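Long-range contacts in tryptophan decarboxylase 1 (Oryza sativa subsp. japonica, PDB 6KHO), which uses pyridoxal 5'-phosphate to decarboxylate L-tryptophan to tryptamine and 5-hydroxy-L-tryptophan to serotonin: residues N99-F104 and G469-A474; A206-D211 and L261-V266; E251-D256 and D286-F291; R459-R464 and F482-A487. All coordinates share one frame; numbering follows the deposited sequence.

Interaction 1 of 4, residues N99-F104 and G469-A474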
# COMPACT_ATOMS: atom_id res chain seq x y z
N ASN A 99 26.83 -6.49 -3.18
CA ASN A 99 26.98 -7.94 -3.17
C ASN A 99 25.67 -8.67 -2.90
O ASN A 99 25.68 -9.88 -2.63
CB ASN A 99 28.05 -8.34 -2.14
CG ASN A 99 29.42 -7.78 -2.48
OD1 ASN A 99 29.78 -7.68 -3.66
ND2 ASN A 99 30.19 -7.40 -1.45
N PHE A 100 24.54 -7.96 -2.92
CA PHE A 100 23.23 -8.59 -2.85
C PHE A 100 22.88 -9.10 -4.25
O PHE A 100 22.76 -8.30 -5.18
CB PHE A 100 22.20 -7.57 -2.35
CG PHE A 100 20.82 -8.12 -2.17
CD1 PHE A 100 19.96 -8.24 -3.26
CD2 PHE A 100 20.36 -8.49 -0.92
CE1 PHE A 100 18.67 -8.73 -3.10
CE2 PHE A 100 19.07 -8.97 -0.75
CZ PHE A 100 18.23 -9.11 -1.85
N PHE A 101 22.74 -10.42 -4.40
CA PHE A 101 22.52 -11.05 -5.70
C PHE A 101 21.22 -11.84 -5.77
O PHE A 101 21.04 -12.62 -6.71
CB PHE A 101 23.68 -11.98 -6.08
CG PHE A 101 25.04 -11.32 -6.04
CD1 PHE A 101 25.37 -10.32 -6.94
CD2 PHE A 101 25.99 -11.74 -5.13
CE1 PHE A 101 26.62 -9.72 -6.91
CE2 PHE A 101 27.25 -11.15 -5.11
CZ PHE A 101 27.57 -10.15 -6.00
N ALA A 102 20.32 -11.68 -4.80
CA ALA A 102 19.14 -12.51 -4.66
C ALA A 102 17.89 -11.85 -5.25
O ALA A 102 17.84 -10.64 -5.49
CB ALA A 102 18.91 -12.83 -3.18
N PHE A 103 16.87 -12.68 -5.49
CA PHE A 103 15.52 -12.25 -5.91
C PHE A 103 15.67 -11.35 -7.14
O PHE A 103 16.27 -11.77 -8.14
CB PHE A 103 14.83 -11.64 -4.70
CG PHE A 103 14.94 -12.50 -3.46
CD1 PHE A 103 14.42 -13.78 -3.47
CD2 PHE A 103 15.58 -12.04 -2.32
CE1 PHE A 103 14.53 -14.60 -2.35
CE2 PHE A 103 15.69 -12.85 -1.19
CZ PHE A 103 15.16 -14.12 -1.21
N PHE A 104 15.11 -10.14 -7.14
CA PHE A 104 15.52 -9.09 -8.07
C PHE A 104 15.93 -7.87 -7.26
O PHE A 104 15.37 -7.63 -6.19
CB PHE A 104 14.41 -8.72 -9.06
CG PHE A 104 14.00 -9.84 -9.97
CD1 PHE A 104 14.90 -10.38 -10.88
CD2 PHE A 104 12.71 -10.35 -9.91
CE1 PHE A 104 14.51 -11.41 -11.72
CE2 PHE A 104 12.32 -11.40 -10.75
CZ PHE A 104 13.23 -11.92 -11.65
N GLY A 469 29.62 -13.44 3.84
CA GLY A 469 29.27 -12.04 3.96
C GLY A 469 29.60 -11.20 2.74
O GLY A 469 29.26 -10.01 2.73
N LYS A 470 30.26 -11.77 1.74
CA LYS A 470 30.56 -11.06 0.50
C LYS A 470 29.61 -11.46 -0.63
O LYS A 470 29.88 -11.15 -1.80
CB LYS A 470 32.01 -11.31 0.09
CG LYS A 470 33.04 -10.85 1.15
CD LYS A 470 33.75 -9.56 0.74
CE LYS A 470 32.92 -8.33 1.09
NZ LYS A 470 33.66 -7.05 0.83
N ALA A 471 28.51 -12.12 -0.30
CA ALA A 471 27.49 -12.48 -1.27
C ALA A 471 26.20 -12.77 -0.53
O ALA A 471 26.21 -13.12 0.65
CB ALA A 471 27.90 -13.70 -2.11
N TYR A 472 25.08 -12.59 -1.24
CA TYR A 472 23.81 -13.20 -0.86
C TYR A 472 23.26 -13.82 -2.13
O TYR A 472 22.90 -13.10 -3.07
CB TYR A 472 22.84 -12.19 -0.28
CG TYR A 472 21.51 -12.78 0.12
CD1 TYR A 472 21.35 -14.15 0.32
CD2 TYR A 472 20.39 -11.96 0.29
CE1 TYR A 472 20.12 -14.69 0.69
CE2 TYR A 472 19.17 -12.48 0.66
CZ TYR A 472 19.03 -13.84 0.85
OH TYR A 472 17.82 -14.35 1.22
N VAL A 473 23.22 -15.15 -2.16
CA VAL A 473 22.73 -15.92 -3.29
C VAL A 473 21.57 -16.76 -2.79
O VAL A 473 21.64 -17.32 -1.69
CB VAL A 473 23.84 -16.79 -3.89
CG1 VAL A 473 23.30 -17.68 -4.99
CG2 VAL A 473 24.96 -15.92 -4.42
N ALA A 474 20.50 -16.83 -3.56
CA ALA A 474 19.40 -17.71 -3.23
C ALA A 474 19.09 -18.58 -4.45
O ALA A 474 19.59 -18.34 -5.55
CB ALA A 474 18.16 -16.94 -2.76
O HOH W 1 29.48 -7.56 1.44
O HOH W 2 33.06 -6.42 -1.71
O HOH W 3 20.40 -15.42 -5.87

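Interaction 2 of 4, residues A206-D211 and L261-V266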
# COMPACT_ATOMS: atom_id res chain seq x y z
N ALA A 206 -13.27 -20.28 -14.08
CA ALA A 206 -11.92 -20.83 -14.09
C ALA A 206 -10.91 -19.78 -14.51
O ALA A 206 -11.22 -18.89 -15.31
CB ALA A 206 -11.82 -22.04 -15.03
N VAL A 207 -9.69 -19.89 -13.97
CA VAL A 207 -8.59 -18.99 -14.28
C VAL A 207 -7.33 -19.80 -14.55
O VAL A 207 -7.20 -20.95 -14.10
CB VAL A 207 -8.33 -17.96 -13.15
CG1 VAL A 207 -9.60 -17.20 -12.82
CG2 VAL A 207 -7.79 -18.63 -11.90
N TYR A 208 -6.41 -19.19 -15.30
CA TYR A 208 -5.28 -19.89 -15.92
C TYR A 208 -3.99 -19.10 -15.80
O TYR A 208 -3.96 -17.89 -16.05
CB TYR A 208 -5.54 -20.17 -17.41
CG TYR A 208 -6.89 -20.81 -17.63
CD1 TYR A 208 -8.04 -20.04 -17.67
CD2 TYR A 208 -7.01 -22.20 -17.78
CE1 TYR A 208 -9.28 -20.61 -17.84
CE2 TYR A 208 -8.25 -22.79 -17.96
CZ TYR A 208 -9.38 -21.98 -17.99
OH TYR A 208 -10.63 -22.52 -18.17
N ALA A 209 -2.91 -19.80 -15.46
CA ALA A 209 -1.58 -19.22 -15.55
C ALA A 209 -0.56 -20.35 -15.65
O ALA A 209 -0.83 -21.48 -15.22
CB ALA A 209 -1.28 -18.33 -14.34
N ALA A 210 0.59 -20.05 -16.23
CA ALA A 210 1.69 -21.00 -16.25
C ALA A 210 2.17 -21.31 -14.84
O ALA A 210 2.03 -20.50 -13.91
CB ALA A 210 2.85 -20.45 -17.09
N ASP A 211 2.77 -22.49 -14.67
CA ASP A 211 3.30 -22.83 -13.36
C ASP A 211 4.52 -22.00 -12.98
O ASP A 211 4.99 -22.12 -11.84
CB ASP A 211 3.62 -24.33 -13.27
CG ASP A 211 4.69 -24.77 -14.26
OD1 ASP A 211 5.30 -23.92 -14.93
OD2 ASP A 211 4.90 -26.00 -14.37
N LEU A 261 -17.68 -25.09 -17.42
CA LEU A 261 -17.05 -24.01 -16.66
C LEU A 261 -16.90 -22.77 -17.54
O LEU A 261 -16.96 -22.84 -18.77
CB LEU A 261 -15.68 -24.44 -16.14
CG LEU A 261 -15.68 -25.68 -15.25
CD1 LEU A 261 -14.26 -26.08 -14.89
CD2 LEU A 261 -16.51 -25.42 -13.99
N VAL A 262 -16.67 -21.62 -16.90
CA VAL A 262 -16.51 -20.35 -17.61
C VAL A 262 -15.07 -19.88 -17.51
O VAL A 262 -14.66 -19.37 -16.45
CB VAL A 262 -17.46 -19.28 -17.05
CG1 VAL A 262 -17.33 -17.99 -17.85
CG2 VAL A 262 -18.91 -19.79 -17.03
N PRO A 263 -14.27 -20.01 -18.57
CA PRO A 263 -12.91 -19.46 -18.54
C PRO A 263 -12.97 -17.95 -18.45
O PRO A 263 -13.63 -17.28 -19.25
CB PRO A 263 -12.30 -19.92 -19.88
CG PRO A 263 -13.18 -21.06 -20.31
CD PRO A 263 -14.55 -20.74 -19.82
N THR A 264 -12.27 -17.41 -17.45
CA THR A 264 -12.52 -16.05 -16.99
C THR A 264 -11.33 -15.12 -17.13
O THR A 264 -11.52 -13.94 -17.43
CB THR A 264 -13.00 -16.09 -15.53
OG1 THR A 264 -14.30 -16.72 -15.46
CG2 THR A 264 -13.08 -14.69 -14.91
N TYR A 265 -10.10 -15.62 -16.98
CA TYR A 265 -8.93 -14.76 -16.79
C TYR A 265 -7.68 -15.59 -17.02
O TYR A 265 -7.59 -16.72 -16.54
CB TYR A 265 -8.96 -14.17 -15.38
CG TYR A 265 -7.87 -13.17 -14.98
CD1 TYR A 265 -6.55 -13.56 -14.80
CD2 TYR A 265 -8.21 -11.85 -14.71
CE1 TYR A 265 -5.58 -12.62 -14.39
CE2 TYR A 265 -7.26 -10.91 -14.29
CZ TYR A 265 -5.95 -11.30 -14.14
OH TYR A 265 -5.02 -10.37 -13.69
N VAL A 266 -6.73 -15.03 -17.76
CA VAL A 266 -5.43 -15.64 -18.00
C VAL A 266 -4.34 -14.64 -17.58
O VAL A 266 -4.39 -13.47 -17.96
CB VAL A 266 -5.24 -16.03 -19.48
CG1 VAL A 266 -3.88 -16.66 -19.69
CG2 VAL A 266 -6.36 -16.98 -19.97

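Interaction 3 of 4, residues E251-D256 and D286-F291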
# COMPACT_ATOMS: atom_id res chain seq x y z
N GLU A 251 -5.88 -26.06 -24.84
CA GLU A 251 -6.47 -27.34 -24.47
C GLU A 251 -7.11 -27.28 -23.08
O GLU A 251 -8.22 -27.77 -22.88
CB GLU A 251 -5.41 -28.43 -24.55
CG GLU A 251 -5.76 -29.70 -23.84
CD GLU A 251 -4.55 -30.58 -23.63
OE1 GLU A 251 -4.73 -31.77 -23.26
OE2 GLU A 251 -3.41 -30.08 -23.82
N ALA A 252 -6.44 -26.63 -22.12
CA ALA A 252 -7.00 -26.51 -20.78
C ALA A 252 -8.29 -25.69 -20.78
O ALA A 252 -9.27 -26.06 -20.13
CB ALA A 252 -5.98 -25.88 -19.83
N MET A 253 -8.29 -24.56 -21.49
CA MET A 253 -9.46 -23.69 -21.49
C MET A 253 -10.63 -24.33 -22.24
O MET A 253 -11.79 -24.21 -21.81
CB MET A 253 -9.12 -22.33 -22.11
CG MET A 253 -8.09 -21.51 -21.33
SD MET A 253 -8.23 -19.77 -21.79
CE MET A 253 -7.11 -19.68 -23.06
N GLN A 254 -10.34 -24.99 -23.36
CA GLN A 254 -11.39 -25.68 -24.12
C GLN A 254 -12.01 -26.80 -23.29
O GLN A 254 -13.24 -26.95 -23.23
CB GLN A 254 -10.81 -26.23 -25.43
CG GLN A 254 -11.86 -26.72 -26.44
CD GLN A 254 -12.89 -25.65 -26.78
OE1 GLN A 254 -13.99 -25.64 -26.23
NE2 GLN A 254 -12.52 -24.75 -27.68
N ALA A 255 -11.17 -27.60 -22.62
CA ALA A 255 -11.69 -28.67 -21.77
C ALA A 255 -12.62 -28.12 -20.70
O ALA A 255 -13.66 -28.72 -20.41
CB ALA A 255 -10.53 -29.44 -21.14
N ASP A 256 -12.27 -26.98 -20.11
CA ASP A 256 -13.15 -26.36 -19.11
C ASP A 256 -14.45 -25.89 -19.74
O ASP A 256 -15.53 -26.08 -19.17
CB ASP A 256 -12.43 -25.19 -18.43
CG ASP A 256 -11.43 -25.64 -17.38
OD1 ASP A 256 -11.44 -26.84 -17.03
OD2 ASP A 256 -10.62 -24.81 -16.91
N ASP A 286 -4.68 -14.33 -28.19
CA ASP A 286 -5.50 -14.92 -29.25
C ASP A 286 -6.24 -16.15 -28.74
O ASP A 286 -7.43 -16.34 -29.02
CB ASP A 286 -4.62 -15.27 -30.44
CG ASP A 286 -4.07 -14.03 -31.12
OD1 ASP A 286 -4.53 -12.92 -30.79
OD2 ASP A 286 -3.16 -14.17 -31.97
N VAL A 287 -5.55 -16.99 -27.95
CA VAL A 287 -6.20 -18.16 -27.38
C VAL A 287 -7.33 -17.73 -26.44
O VAL A 287 -8.45 -18.24 -26.52
CB VAL A 287 -5.17 -19.05 -26.67
CG1 VAL A 287 -5.85 -20.16 -25.96
CG2 VAL A 287 -4.20 -19.64 -27.69
N ALA A 288 -7.05 -16.75 -25.58
CA ALA A 288 -8.06 -16.35 -24.60
C ALA A 288 -9.24 -15.67 -25.27
O ALA A 288 -10.36 -15.71 -24.73
CB ALA A 288 -7.43 -15.42 -23.56
N ALA A 289 -9.03 -15.04 -26.42
CA ALA A 289 -10.12 -14.37 -27.11
C ALA A 289 -11.19 -15.34 -27.60
O ALA A 289 -12.34 -14.95 -27.76
CB ALA A 289 -9.58 -13.55 -28.27
N ARG A 290 -10.83 -16.61 -27.81
CA ARG A 290 -11.83 -17.62 -28.16
C ARG A 290 -12.87 -17.78 -27.06
O ARG A 290 -13.98 -18.24 -27.34
CB ARG A 290 -11.15 -18.97 -28.42
CG ARG A 290 -10.05 -18.94 -29.47
CD ARG A 290 -9.92 -20.29 -30.17
NE ARG A 290 -9.24 -20.16 -31.46
CZ ARG A 290 -9.84 -20.30 -32.64
NH1 ARG A 290 -11.14 -20.58 -32.70
NH2 ARG A 290 -9.14 -20.16 -33.76
N PHE A 291 -12.53 -17.40 -25.82
CA PHE A 291 -13.43 -17.55 -24.69
C PHE A 291 -13.85 -16.22 -24.08
O PHE A 291 -14.59 -16.21 -23.10
CB PHE A 291 -12.77 -18.44 -23.63
CG PHE A 291 -12.22 -19.71 -24.20
CD1 PHE A 291 -13.01 -20.83 -24.30
CD2 PHE A 291 -10.92 -19.76 -24.68
CE1 PHE A 291 -12.51 -22.01 -24.86
CE2 PHE A 291 -10.41 -20.91 -25.23
CZ PHE A 291 -11.20 -22.04 -25.32

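Interaction 4 of 4, residues R459-R464 and F482-A487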
# COMPACT_ATOMS: atom_id res chain seq x y z
N ARG A 459 23.65 -26.64 -3.13
CA ARG A 459 23.15 -26.12 -1.86
C ARG A 459 24.30 -25.79 -0.92
O ARG A 459 24.24 -24.79 -0.20
CB ARG A 459 22.20 -27.12 -1.21
CG ARG A 459 21.80 -26.71 0.18
CD ARG A 459 20.77 -27.64 0.79
NE ARG A 459 19.40 -27.23 0.52
CZ ARG A 459 18.81 -26.15 1.05
NH1 ARG A 459 19.49 -25.36 1.88
NH2 ARG A 459 17.55 -25.86 0.76
N GLU A 460 25.34 -26.61 -0.92
CA GLU A 460 26.53 -26.33 -0.12
C GLU A 460 27.21 -25.06 -0.60
O GLU A 460 27.56 -24.19 0.21
CB GLU A 460 27.49 -27.52 -0.18
CG GLU A 460 28.76 -27.38 0.65
CD GLU A 460 28.55 -27.70 2.11
OE1 GLU A 460 29.42 -27.35 2.94
OE2 GLU A 460 27.51 -28.31 2.44
N LEU A 461 27.42 -24.94 -1.91
CA LEU A 461 28.01 -23.74 -2.49
C LEU A 461 27.26 -22.49 -2.03
O LEU A 461 27.86 -21.53 -1.52
CB LEU A 461 28.00 -23.84 -4.01
CG LEU A 461 28.59 -22.65 -4.77
CD1 LEU A 461 29.98 -22.33 -4.22
CD2 LEU A 461 28.64 -22.93 -6.27
N MET A 462 25.93 -22.49 -2.18
CA MET A 462 25.12 -21.34 -1.82
C MET A 462 25.27 -20.96 -0.35
O MET A 462 25.47 -19.79 -0.02
CB MET A 462 23.65 -21.63 -2.15
CG MET A 462 22.66 -20.59 -1.64
SD MET A 462 20.93 -21.10 -1.86
CE MET A 462 20.62 -22.05 -0.37
N GLU A 463 25.17 -21.95 0.54
CA GLU A 463 25.26 -21.65 1.97
C GLU A 463 26.66 -21.19 2.35
O GLU A 463 26.82 -20.43 3.30
CB GLU A 463 24.81 -22.87 2.78
CG GLU A 463 23.40 -23.35 2.42
CD GLU A 463 22.98 -24.64 3.11
OE1 GLU A 463 21.83 -24.73 3.58
OE2 GLU A 463 23.80 -25.59 3.18
N ARG A 464 27.67 -21.62 1.58
CA ARG A 464 29.05 -21.20 1.81
C ARG A 464 29.30 -19.79 1.30
O ARG A 464 30.04 -19.03 1.94
CB ARG A 464 30.00 -22.18 1.13
CG ARG A 464 30.36 -23.37 2.00
CD ARG A 464 31.38 -24.28 1.34
NE ARG A 464 31.69 -25.42 2.20
CZ ARG A 464 32.83 -26.09 2.17
NH1 ARG A 464 33.79 -25.75 1.31
NH2 ARG A 464 33.02 -27.11 3.00
N PHE A 482 18.20 -28.33 -8.63
CA PHE A 482 18.62 -27.24 -7.77
C PHE A 482 19.48 -26.27 -8.57
O PHE A 482 20.50 -26.67 -9.14
CB PHE A 482 19.40 -27.78 -6.57
CG PHE A 482 19.53 -26.82 -5.43
CD1 PHE A 482 20.52 -25.85 -5.43
CD2 PHE A 482 18.67 -26.89 -4.34
CE1 PHE A 482 20.66 -24.97 -4.37
CE2 PHE A 482 18.80 -26.02 -3.28
CZ PHE A 482 19.80 -25.05 -3.29
N VAL A 483 19.07 -25.00 -8.61
CA VAL A 483 19.71 -23.99 -9.44
C VAL A 483 19.99 -22.75 -8.60
O VAL A 483 19.19 -22.38 -7.73
CB VAL A 483 18.84 -23.65 -10.67
CG1 VAL A 483 19.38 -22.44 -11.42
CG2 VAL A 483 18.73 -24.86 -11.60
N LEU A 484 21.15 -22.13 -8.82
CA LEU A 484 21.48 -20.87 -8.18
C LEU A 484 21.09 -19.72 -9.10
O LEU A 484 21.45 -19.72 -10.28
CB LEU A 484 22.98 -20.81 -7.85
CG LEU A 484 23.52 -21.83 -6.84
CD1 LEU A 484 24.91 -21.44 -6.35
CD2 LEU A 484 22.57 -21.99 -5.67
N ARG A 485 20.37 -18.75 -8.55
CA ARG A 485 20.10 -17.50 -9.26
C ARG A 485 21.19 -16.47 -8.97
O ARG A 485 21.64 -16.33 -7.82
CB ARG A 485 18.74 -16.94 -8.85
CG ARG A 485 17.55 -17.81 -9.23
CD ARG A 485 16.26 -17.28 -8.62
NE ARG A 485 15.66 -16.20 -9.41
CZ ARG A 485 15.87 -14.91 -9.19
NH1 ARG A 485 16.69 -14.50 -8.22
NH2 ARG A 485 15.27 -14.00 -9.96
N PHE A 486 21.60 -15.75 -10.01
CA PHE A 486 22.51 -14.61 -9.90
C PHE A 486 21.82 -13.41 -10.56
O PHE A 486 21.85 -13.26 -11.78
CB PHE A 486 23.86 -14.91 -10.55
CG PHE A 486 24.96 -13.97 -10.12
CD1 PHE A 486 25.61 -14.16 -8.90
CD2 PHE A 486 25.34 -12.91 -10.92
CE1 PHE A 486 26.62 -13.31 -8.50
CE2 PHE A 486 26.35 -12.04 -10.52
CZ PHE A 486 26.99 -12.24 -9.31
N ALA A 487 21.20 -12.56 -9.74
CA ALA A 487 20.39 -11.44 -10.22
C ALA A 487 21.22 -10.16 -10.09
O ALA A 487 21.41 -9.65 -8.98
CB ALA A 487 19.08 -11.34 -9.44

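Interaction 1 of 4, residues N99-F104 and G469-A474
The ring of Y472 lies in the middle of this contact, with F100, A102 and F103 around it. Its edge is turned to the face of the F100 ring in an offset edge-to-face pair, with the planes at 80°. Y472 CD2 comes 3.4 Å from F100 CE2. In both residues CG is anti to the backbone N (chi1 -180° and -177°), and the side chains run side by side. CB of A102 sits over one face of the Y472 ring, a CH-pi contact with A102 CB 3.9 Å from the ring centroid. F103 crosses obliquely at the phenol end, its CE2 3.5 Å from Y472 OH. An alanine in place of Y472 would probably leave the F100 face without its edge partner and open a gap beside A102 and F103.

F101 turns its ring edge to A471, with F101 CE2 4.0 Å from A471 CB. A single bridge joins the backbones. Y472 N donates to N99 O at 3.1 Å, and F101 N donates to Y472 O at 3.0 Å. At the polar edge N99 ND2 donates to two waters. One of them also lies 2.8 Å from G469 O, and the other accepts from K470 NZ at 2.7 Å.

The 99-104 loop carries F103 to F127 of the second subunit and F104, a serotonin-binding residue, to the cofactor. Segment 469-474 leads from helix 451-468 into strand 474-478. F101 bonds to A487 of strand 481-487, while helix 495-513 touches N99 and F101.

Interaction 2 of 4, residues A206-D211 and L261-V266
A206 pairs with P263 and Y208 with V266 in parallel register, the strand axes 4.8 Å apart and 38° from each other.

Y208 and P263 lie side by side on one face of the sheet, with Y208 CE1 3.7 Å from P263 CB. The Y208 hydroxyl bonds to D256 of helix 246-258. V266 CG2 touches Y208 CB on the same face. On the other face V207 CG1 packs on Y265 CB at 4.0 Å, and Y265 OH bonds to T182 of helix 175-194. The T264 hydroxyl donates to V262 O, which also accepts from A206 N at 2.9 Å; the two donors come from opposite faces of the carbonyl plane.

T264 N donates to A206 O at 2.8 Å, and Y208 N to Y265 O at 3.0 Å. Between the paired residues segment 261-266 holds one residue more than its neighbour, as in a beta bulge, and the buried N of Y265 has no partner in the model.

Helices thus cover both faces. These are two inner strands of the mostly parallel seven-stranded sheet that is the core of the large domain in fold-type I pyridoxal phosphate enzymes.

Interaction 3 of 4, residues E251-D256 and D286-F291
M253 and F291 form a Met-aromatic contact between helix 246-258 and the C-terminal end of the 281-289 region. Both helices lie against strand 262-269 of the large-domain sheet, in a layered alpha/beta fold.

The ring interactions come first. M253 CB lies over one face of the F291 ring, 4.0 Å from its centroid and 24° off the ring normal. This is a CH-pi contact, placed toward the rim, and M253 CB is nearest to F291 CE2 at 3.7 Å. The sulfur approaches the same ring obliquely. M253 SD is 4.7 Å from the F291 centroid and 43° off the normal.

The aliphatic packing involves the end of M253. A bend at chi3 of M253 (-91°) takes its CE toward the other helix, where it lies 4.3 Å from A288 CB.

No hydrogen bond joins the two segments. The turn that carries F291 is held by a backbone bond from F291 N to A288 O at 3.0 Å. D256 pairs with R232 and accepts from Y208 OH, and D286 pairs with R320.

The F291 ring also touches L250, A257 and P263, and M253 reaches V266 and Y208. An alanine in place of F291 would probably open a gap between the two helices and strip M253 CB and SD of their aromatic partner.

The ring also meets the helix backbone. Its tip approaches the next residue after M253, with F291 CZ 3.6 Å from Q254 N.

Interaction 4 of 4, residues R459-R464 and F482-A487
R459 and F482 meet through two extended first torsions. CG is anti to the backbone N in both, with chi1 at -163° in F482, whose CB points toward the helix. R459 then bends at chi3 (-90°), which places NE near F482 CE2.

The contact packs helix 451-468 on strand 481-487 of a four-stranded antiparallel sheet. Such a helix-covered sheet is characteristic of the small C-terminal domain of fold-type I pyridoxal phosphate enzymes. The axes of the helix and strand segments come within 9.3 Å at 33°.

R459 CB lies over one face of the F482 ring in a CH-pi contact, 4.2 Å from the centroid. The R459 and F482 side chains cross at about a right angle. The helix backbone is close too, with R459 N 3.6 Å from F482 CE1. M462 meets the edge of the same ring, its CE 4.3 Å from F482 CZ.

L484 fits against two residues of the helix. Its two methyls divide the work: L484 CD2 touches M462 CB at 3.7 Å, and L484 CD1 touches L461 CD2 at 4.0 Å. L461 also touches helix 495-513.

Further along the strand, the R485 guanidinium donates to the backbone oxygens of F103, T273 and S274.

Two salt bridges run along the helix itself, one from R464 NE to E460 OE1. In the other, R459 NH1 donates to E463 OE1 at 3.0 Å; the oxygen lies in the guanidinium plane but is met from above its own carboxylate plane.

Overall arrangement
The four contacts form two groups. Interactions 2 and 3 have centres 9 Å apart and share the large domain: helix 246-258, strand 262-269 and helix 281-289 follow one another, and their segments alternate. D256 of interaction 3 bonds to Y208 of interaction 2. Interactions 1 and 4 have centres 10 Å apart. Their segments also alternate, and R485 and A487 of strand 481-487 bond to the 99-104 loop. Interactions 1 and 2 lie 35 Å apart between centres. Interaction 1 spans the chain, bringing an early loop with cofactor-touching F104 onto the C-terminal sheet. This is consistent with the sheet helping to place the loop beside the active site; R485 also meets the F104 ring.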